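Quinoline 2-oxidoreductase large subunit (Pseudomonas putida, PDB 1T3Q) carries the molybdenum centre and its pterin cytosine dinucleotide cofactor, with which the enzyme probably hydroxylates quinoline at carbon 2. Local coordinates at residues Leu432-Val437 with Phe660-Glu664; Thr429-Leu433 with Asn639-Ala643. One frame throughout, in Å; residues are numbered along the deposited sequence.

Contact 1: Leu432-Val437 with Phe660-Glu664; sequences LLEEMV and FFAVE
Val437 N donates to Leu433 O at 2.9 Å, and this ordinary helical bond holds the turn that Phe661 and Val663 pack against. Across to the strand everything is van der Waals contact. The Phe661 ring lies under the backbone at the end of the helix: Val437 CA sits 4.2 Å above the ring plane, over its centre, while Val437 CG2 reaches Phe661 CD2 at 3.7 Å, the two side chains at about a right angle. At another part of the ring Phe661 CE1 comes to 3.6 Å from Met436 O. With CG beside its own backbone N (chi1 -53°), the ring leans to this end of the helix. Met436 is extended as far as SD and then bends (chi3 74°), which lays CE 3.7 Å from Ala662 O, while SD touches Val663 CG2 at 3.6 Å. Leu432 CD1 meets both methyls of Val663, and Leu433 CD1 bridges Val663 CG2 and Phe661 CB. Segment 432-437 runs nearly antiparallel to 660-664, at 155°, across one face of a mixed sheet; helix 672-692 covers the other, where Phe660 and Ala662 turn. With an alanine in place of Phe661, Val437 CA and CG2 would lose the ring beneath them, which is likely to open a gap at this end of the helix. Since the side chains that meet are all apolar, with only the carbonyls of Met436 and Ala662 among them, the seating of helix 426-437 here probably depends on fit of shape and burial rather than on directional bonds.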
ATOM      1  N   LEU B 432      39.925 -11.523 -30.815  1.00 22.98           N
ATOM      2  CA  LEU B 432      38.553 -11.469 -31.318  1.00 23.84           C
ATOM      3  C   LEU B 432      38.210 -10.040 -31.743  1.00 23.33           C
ATOM      4  O   LEU B 432      37.592  -9.815 -32.786  1.00 21.32           O
ATOM      5  CB  LEU B 432      37.575 -11.921 -30.232  1.00 24.76           C
ATOM      6  CG  LEU B 432      36.282 -12.628 -30.659  1.00 28.16           C
ATOM      7  CD1 LEU B 432      35.278 -12.517 -29.528  1.00 25.72           C
ATOM      8  CD2 LEU B 432      35.713 -12.025 -31.928  1.00 28.38           C
ATOM      9  N   LEU B 433      38.612  -9.080 -30.919  1.00 22.53           N
ATOM     10  CA  LEU B 433      38.357  -7.675 -31.196  1.00 21.34           C
ATOM     11  C   LEU B 433      39.007  -7.280 -32.524  1.00 22.04           C
ATOM     12  O   LEU B 433      38.393  -6.599 -33.345  1.00 20.45           O
ATOM     13  CB  LEU B 433      38.903  -6.818 -30.046  1.00 21.38           C
ATOM     14  CG  LEU B 433      38.465  -5.355 -29.951  1.00 23.33           C
ATOM     15  CD1 LEU B 433      36.948  -5.263 -29.917  1.00 21.44           C
ATOM     16  CD2 LEU B 433      39.061  -4.735 -28.685  1.00 21.78           C
ATOM     17  N   GLU B 434      40.244  -7.717 -32.746  1.00 21.27           N
ATOM     18  CA  GLU B 434      40.920  -7.391 -33.992  1.00 22.32           C
ATOM     19  C   GLU B 434      40.152  -7.966 -35.185  1.00 22.53           C
ATOM     20  O   GLU B 434      39.999  -7.296 -36.201  1.00 24.09           O
ATOM     21  CB  GLU B 434      42.357  -7.919 -33.990  1.00 23.26           C
ATOM     22  CG  GLU B 434      43.108  -7.621 -35.283  1.00 24.64           C
ATOM     23  CD  GLU B 434      44.589  -7.931 -35.193  1.00 26.39           C
ATOM     24  OE1 GLU B 434      44.941  -9.002 -34.660  1.00 26.74           O
ATOM     25  OE2 GLU B 434      45.400  -7.107 -35.667  1.00 27.21           O
ATOM     26  N   GLU B 435      39.670  -9.199 -35.056  1.00 23.54           N
ATOM     27  CA  GLU B 435      38.903  -9.837 -36.129  1.00 24.01           C
ATOM     28  C   GLU B 435      37.654  -9.010 -36.441  1.00 24.56           C
ATOM     29  O   GLU B 435      37.308  -8.788 -37.601  1.00 25.31           O
ATOM     30  CB  GLU B 435      38.472 -11.249 -35.714  1.00 23.75           C
ATOM     31  N   MET B 436      36.971  -8.567 -35.395  1.00 24.51           N
ATOM     32  CA  MET B 436      35.764  -7.769 -35.563  1.00 25.25           C
ATOM     33  C   MET B 436      36.060  -6.469 -36.296  1.00 24.42           C
ATOM     34  O   MET B 436      35.330  -6.072 -37.204  1.00 23.29           O
ATOM     35  CB  MET B 436      35.148  -7.462 -34.199  1.00 24.45           C
ATOM     36  CG  MET B 436      34.655  -8.689 -33.465  1.00 26.57           C
ATOM     37  SD  MET B 436      33.998  -8.300 -31.831  1.00 27.42           S
ATOM     38  CE  MET B 436      32.424  -7.522 -32.257  1.00 27.69           C
ATOM     39  N   VAL B 437      37.146  -5.813 -35.899  1.00 23.94           N
ATOM     40  CA  VAL B 437      37.546  -4.543 -36.487  1.00 24.37           C
ATOM     41  C   VAL B 437      38.055  -4.649 -37.918  1.00 26.55           C
ATOM     42  O   VAL B 437      37.697  -3.831 -38.764  1.00 27.35           O
ATOM     43  CB  VAL B 437      38.632  -3.863 -35.621  1.00 23.30           C
ATOM     44  CG1 VAL B 437      39.235  -2.673 -36.358  1.00 22.87           C
ATOM     45  CG2 VAL B 437      38.025  -3.412 -34.307  1.00 21.69           C
ATOM     46  N   PHE B 660      31.233   0.715 -33.473  1.00 18.59           N
ATOM     47  CA  PHE B 660      31.570   0.311 -32.119  1.00 19.51           C
ATOM     48  C   PHE B 660      31.527  -1.204 -32.057  1.00 19.39           C
ATOM     49  O   PHE B 660      30.558  -1.837 -32.492  1.00 20.26           O
ATOM     50  CB  PHE B 660      30.612   0.930 -31.100  1.00 19.36           C
ATOM     51  CG  PHE B 660      31.317   1.580 -29.941  1.00 19.79           C
ATOM     52  CD1 PHE B 660      32.008   0.812 -29.008  1.00 22.00           C
ATOM     53  CD2 PHE B 660      31.336   2.966 -29.813  1.00 21.61           C
ATOM     54  CE1 PHE B 660      32.715   1.417 -27.968  1.00 20.94           C
ATOM     55  CE2 PHE B 660      32.039   3.579 -28.775  1.00 21.95           C
ATOM     56  CZ  PHE B 660      32.730   2.803 -27.852  1.00 20.66           C
ATOM     57  N   PHE B 661      32.606  -1.775 -31.543  1.00 17.80           N
ATOM     58  CA  PHE B 661      32.746  -3.215 -31.423  1.00 18.10           C
ATOM     59  C   PHE B 661      32.974  -3.542 -29.955  1.00 18.92           C
ATOM     60  O   PHE B 661      33.740  -2.859 -29.277  1.00 18.66           O
ATOM     61  CB  PHE B 661      33.945  -3.681 -32.244  1.00 18.11           C
ATOM     62  CG  PHE B 661      33.922  -3.212 -33.676  1.00 20.20           C
ATOM     63  CD1 PHE B 661      33.219  -3.921 -34.647  1.00 21.19           C
ATOM     64  CD2 PHE B 661      34.605  -2.062 -34.053  1.00 19.25           C
ATOM     65  CE1 PHE B 661      33.202  -3.486 -35.974  1.00 21.19           C
ATOM     66  CE2 PHE B 661      34.592  -1.622 -35.377  1.00 21.23           C
ATOM     67  CZ  PHE B 661      33.891  -2.335 -36.336  1.00 19.39           C
ATOM     68  N   ALA B 662      32.308  -4.582 -29.467  1.00 18.59           N
ATOM     69  CA  ALA B 662      32.456  -4.977 -28.076  1.00 20.58           C
ATOM     70  C   ALA B 662      32.633  -6.479 -27.907  1.00 21.33           C
ATOM     71  O   ALA B 662      31.955  -7.275 -28.557  1.00 19.90           O
ATOM     72  CB  ALA B 662      31.242  -4.513 -27.268  1.00 19.90           C
ATOM     73  N   VAL B 663      33.560  -6.854 -27.034  1.00 20.91           N
ATOM     74  CA  VAL B 663      33.800  -8.253 -26.707  1.00 21.55           C
ATOM     75  C   VAL B 663      33.628  -8.312 -25.194  1.00 21.79           C
ATOM     76  O   VAL B 663      34.334  -7.620 -24.459  1.00 22.30           O
ATOM     77  CB  VAL B 663      35.226  -8.704 -27.066  1.00 21.00           C
ATOM     78  CG1 VAL B 663      35.476 -10.098 -26.501  1.00 21.30           C
ATOM     79  CG2 VAL B 663      35.411  -8.706 -28.573  1.00 21.70           C
ATOM     80  N   GLU B 664      32.688  -9.121 -24.724  1.00 20.45           N
ATOM     81  CA  GLU B 664      32.446  -9.211 -23.289  1.00 22.06           C
ATOM     82  C   GLU B 664      32.514 -10.622 -22.741  1.00 21.31           C
ATOM     83  O   GLU B 664      32.025 -11.566 -23.358  1.00 19.27           O
ATOM     84  CB  GLU B 664      31.071  -8.611 -22.946  1.00 23.17           C
ATOM     85  CG  GLU B 664      30.604  -8.864 -21.510  1.00 28.92           C
ATOM     86  CD  GLU B 664      31.411  -8.088 -20.477  1.00 33.22           C
ATOM     87  OE1 GLU B 664      31.417  -8.493 -19.292  1.00 33.96           O
ATOM     88  OE2 GLU B 664      32.031  -7.067 -20.845  1.00 35.02           O
TER

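Contact 2: Thr429-Leu433 with Asn639-Ala643; sequences TINLL and NGGHA
Thr429 and Leu433, one turn apart on the helix, rest on the glycine-rich strand 639-643 in a buried helix-on-sheet contact whose strand belongs to the molybdopterin cofactor-binding region. The short segments run in roughly the same direction, 29° apart. Thr429 is planted by a methyl: CG2 lies anti to its backbone N and drops onto the peptide between the two glycines, 3.4 Å from Gly640 C and 3.5 Å from Gly641 N. That rotation (chi1 -73°) swings OG1 back beside the backbone N, where it hydrogen-bonds to Thr425 O, in the residue just ahead of the helix's first turn, which satisfies the buried hydroxyl. Gly641 is what allows so close an approach, because a beta carbon there would point at the helix and fall only 2.9 Å from Thr429 CG2. The strand is an inner member of a four-stranded mixed sheet, set between strands 454-467 and 655-665, and helix 426-437 packs on this face of the sheet as a helical layer. Further along, Leu433 uses both of its branches: CD2 comes down on the backbone, 3.6 Å from His642 O, and CD1 leans on the methyl of Ala643, 3.9 Å from its CB. Val437 also touches Ala643, and Val460 of the neighbouring strand touches Leu433. His642 turns its side chain away from the helix; on that far side ND1 is hydrogen-bonded with Ser748 OG and the imidazole meets the Phe463 ring with the planes about 20° apart.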
ATOM      1  N   THR B 429      40.358 -12.006 -26.110  1.00 20.11           N
ATOM      2  CA  THR B 429      39.571 -10.795 -26.354  1.00 20.10           C
ATOM      3  C   THR B 429      40.278  -9.896 -27.368  1.00 18.88           C
ATOM      4  O   THR B 429      39.658  -9.375 -28.291  1.00 20.16           O
ATOM      5  CB  THR B 429      39.340 -10.001 -25.051  1.00 18.12           C
ATOM      6  OG1 THR B 429      38.393 -10.701 -24.235  1.00 17.92           O
ATOM      7  CG2 THR B 429      38.815  -8.612 -25.355  1.00 21.35           C
ATOM      8  N   ILE B 430      41.583  -9.721 -27.193  1.00 18.97           N
ATOM      9  CA  ILE B 430      42.369  -8.900 -28.102  1.00 18.95           C
ATOM     10  C   ILE B 430      42.262  -9.443 -29.533  1.00 20.43           C
ATOM     11  O   ILE B 430      42.047  -8.689 -30.481  1.00 19.62           O
ATOM     12  CB  ILE B 430      43.856  -8.891 -27.688  1.00 18.41           C
ATOM     13  CG1 ILE B 430      44.005  -8.284 -26.288  1.00 20.54           C
ATOM     14  CG2 ILE B 430      44.677  -8.121 -28.714  1.00 19.76           C
ATOM     15  CD1 ILE B 430      45.412  -8.377 -25.718  1.00 18.69           C
ATOM     16  N   ASN B 431      42.408 -10.758 -29.674  1.00 20.83           N
ATOM     17  CA  ASN B 431      42.345 -11.408 -30.977  1.00 21.73           C
ATOM     18  C   ASN B 431      40.967 -11.316 -31.616  1.00 22.19           C
ATOM     19  O   ASN B 431      40.850 -11.060 -32.815  1.00 23.67           O
ATOM     20  CB  ASN B 431      42.751 -12.879 -30.844  1.00 22.22           C
ATOM     21  CG  ASN B 431      44.226 -13.051 -30.533  1.00 23.55           C
ATOM     22  OD1 ASN B 431      44.649 -14.088 -30.015  1.00 27.54           O
ATOM     23  ND2 ASN B 431      45.019 -12.044 -30.862  1.00 22.26           N
ATOM     24  N   LEU B 432      39.925 -11.523 -30.815  1.00 22.98           N
ATOM     25  CA  LEU B 432      38.553 -11.469 -31.318  1.00 23.84           C
ATOM     26  C   LEU B 432      38.210 -10.040 -31.743  1.00 23.33           C
ATOM     27  O   LEU B 432      37.592  -9.815 -32.786  1.00 21.32           O
ATOM     28  CB  LEU B 432      37.575 -11.921 -30.232  1.00 24.76           C
ATOM     29  CG  LEU B 432      36.282 -12.628 -30.659  1.00 28.16           C
ATOM     30  CD1 LEU B 432      35.278 -12.517 -29.528  1.00 25.72           C
ATOM     31  CD2 LEU B 432      35.713 -12.025 -31.928  1.00 28.38           C
ATOM     32  N   LEU B 433      38.612  -9.080 -30.919  1.00 22.53           N
ATOM     33  CA  LEU B 433      38.357  -7.675 -31.196  1.00 21.34           C
ATOM     34  C   LEU B 433      39.007  -7.280 -32.524  1.00 22.04           C
ATOM     35  O   LEU B 433      38.393  -6.599 -33.345  1.00 20.45           O
ATOM     36  CB  LEU B 433      38.903  -6.818 -30.046  1.00 21.38           C
ATOM     37  CG  LEU B 433      38.465  -5.355 -29.951  1.00 23.33           C
ATOM     38  CD1 LEU B 433      36.948  -5.263 -29.917  1.00 21.44           C
ATOM     39  CD2 LEU B 433      39.061  -4.735 -28.685  1.00 21.78           C
ATOM     40  N   ASN B 639      35.932  -9.548 -17.869  1.00 15.66           N
ATOM     41  CA  ASN B 639      36.845  -8.875 -18.785  1.00 15.41           C
ATOM     42  C   ASN B 639      36.229  -8.704 -20.160  1.00 14.95           C
ATOM     43  O   ASN B 639      35.175  -9.264 -20.454  1.00 16.45           O
ATOM     44  CB  ASN B 639      38.165  -9.661 -18.897  1.00 16.20           C
ATOM     45  CG  ASN B 639      38.004 -10.968 -19.652  1.00 16.56           C
ATOM     46  OD1 ASN B 639      38.159 -11.018 -20.874  1.00 20.98           O
ATOM     47  ND2 ASN B 639      37.675 -12.027 -18.931  1.00 16.31           N
ATOM     48  N   GLY B 640      36.891  -7.916 -20.994  1.00 16.11           N
ATOM     49  CA  GLY B 640      36.393  -7.694 -22.332  1.00 18.08           C
ATOM     50  C   GLY B 640      37.211  -6.648 -23.046  1.00 19.20           C
ATOM     51  O   GLY B 640      38.312  -6.294 -22.615  1.00 18.24           O
ATOM     52  N   GLY B 641      36.669  -6.149 -24.147  1.00 18.12           N
ATOM     53  CA  GLY B 641      37.362  -5.137 -24.910  1.00 19.42           C
ATOM     54  C   GLY B 641      36.385  -4.362 -25.764  1.00 19.82           C
ATOM     55  O   GLY B 641      35.281  -4.831 -26.039  1.00 20.93           O
ATOM     56  N   HIS B 642      36.789  -3.164 -26.165  1.00 20.01           N
ATOM     57  CA  HIS B 642      35.965  -2.316 -27.007  1.00 19.37           C
ATOM     58  C   HIS B 642      36.854  -1.646 -28.030  1.00 18.89           C
ATOM     59  O   HIS B 642      38.022  -1.365 -27.766  1.00 19.29           O
ATOM     60  CB  HIS B 642      35.268  -1.222 -26.191  1.00 19.89           C
ATOM     61  CG  HIS B 642      34.370  -1.743 -25.117  1.00 20.83           C
ATOM     62  ND1 HIS B 642      34.822  -2.047 -23.852  1.00 20.04           N
ATOM     63  CD2 HIS B 642      33.049  -2.043 -25.127  1.00 20.91           C
ATOM     64  CE1 HIS B 642      33.819  -2.514 -23.128  1.00 19.67           C
ATOM     65  NE2 HIS B 642      32.731  -2.522 -23.880  1.00 20.83           N
ATOM     66  N   ALA B 643      36.290  -1.396 -29.204  1.00 18.54           N
ATOM     67  CA  ALA B 643      37.000  -0.711 -30.276  1.00 18.62           C
ATOM     68  C   ALA B 643      35.992   0.250 -30.880  1.00 19.80           C
ATOM     69  O   ALA B 643      34.843  -0.117 -31.134  1.00 19.29           O
ATOM     70  CB  ALA B 643      37.491  -1.697 -31.327  1.00 19.19           C
TER

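Going from the N terminus, the first element the contacts use is helix 426-437, and both start from it. Contact 2 closes a loop of 205 residues on reaching 639-643; contact 1 leaves from the later part of the helix and closes one of 222 residues at 660-664. The two loops cross instead of nesting, and Leu432 and Leu433 belong to both helical segments. Their far ends are successive antiparallel strands, 636-649 and 655-665, joined by probable hydrogen bonds from Gly641 N to Val663 O and from Phe661 N to Ala643 O. One helix therefore lies across two adjacent strands, running with one and against the other.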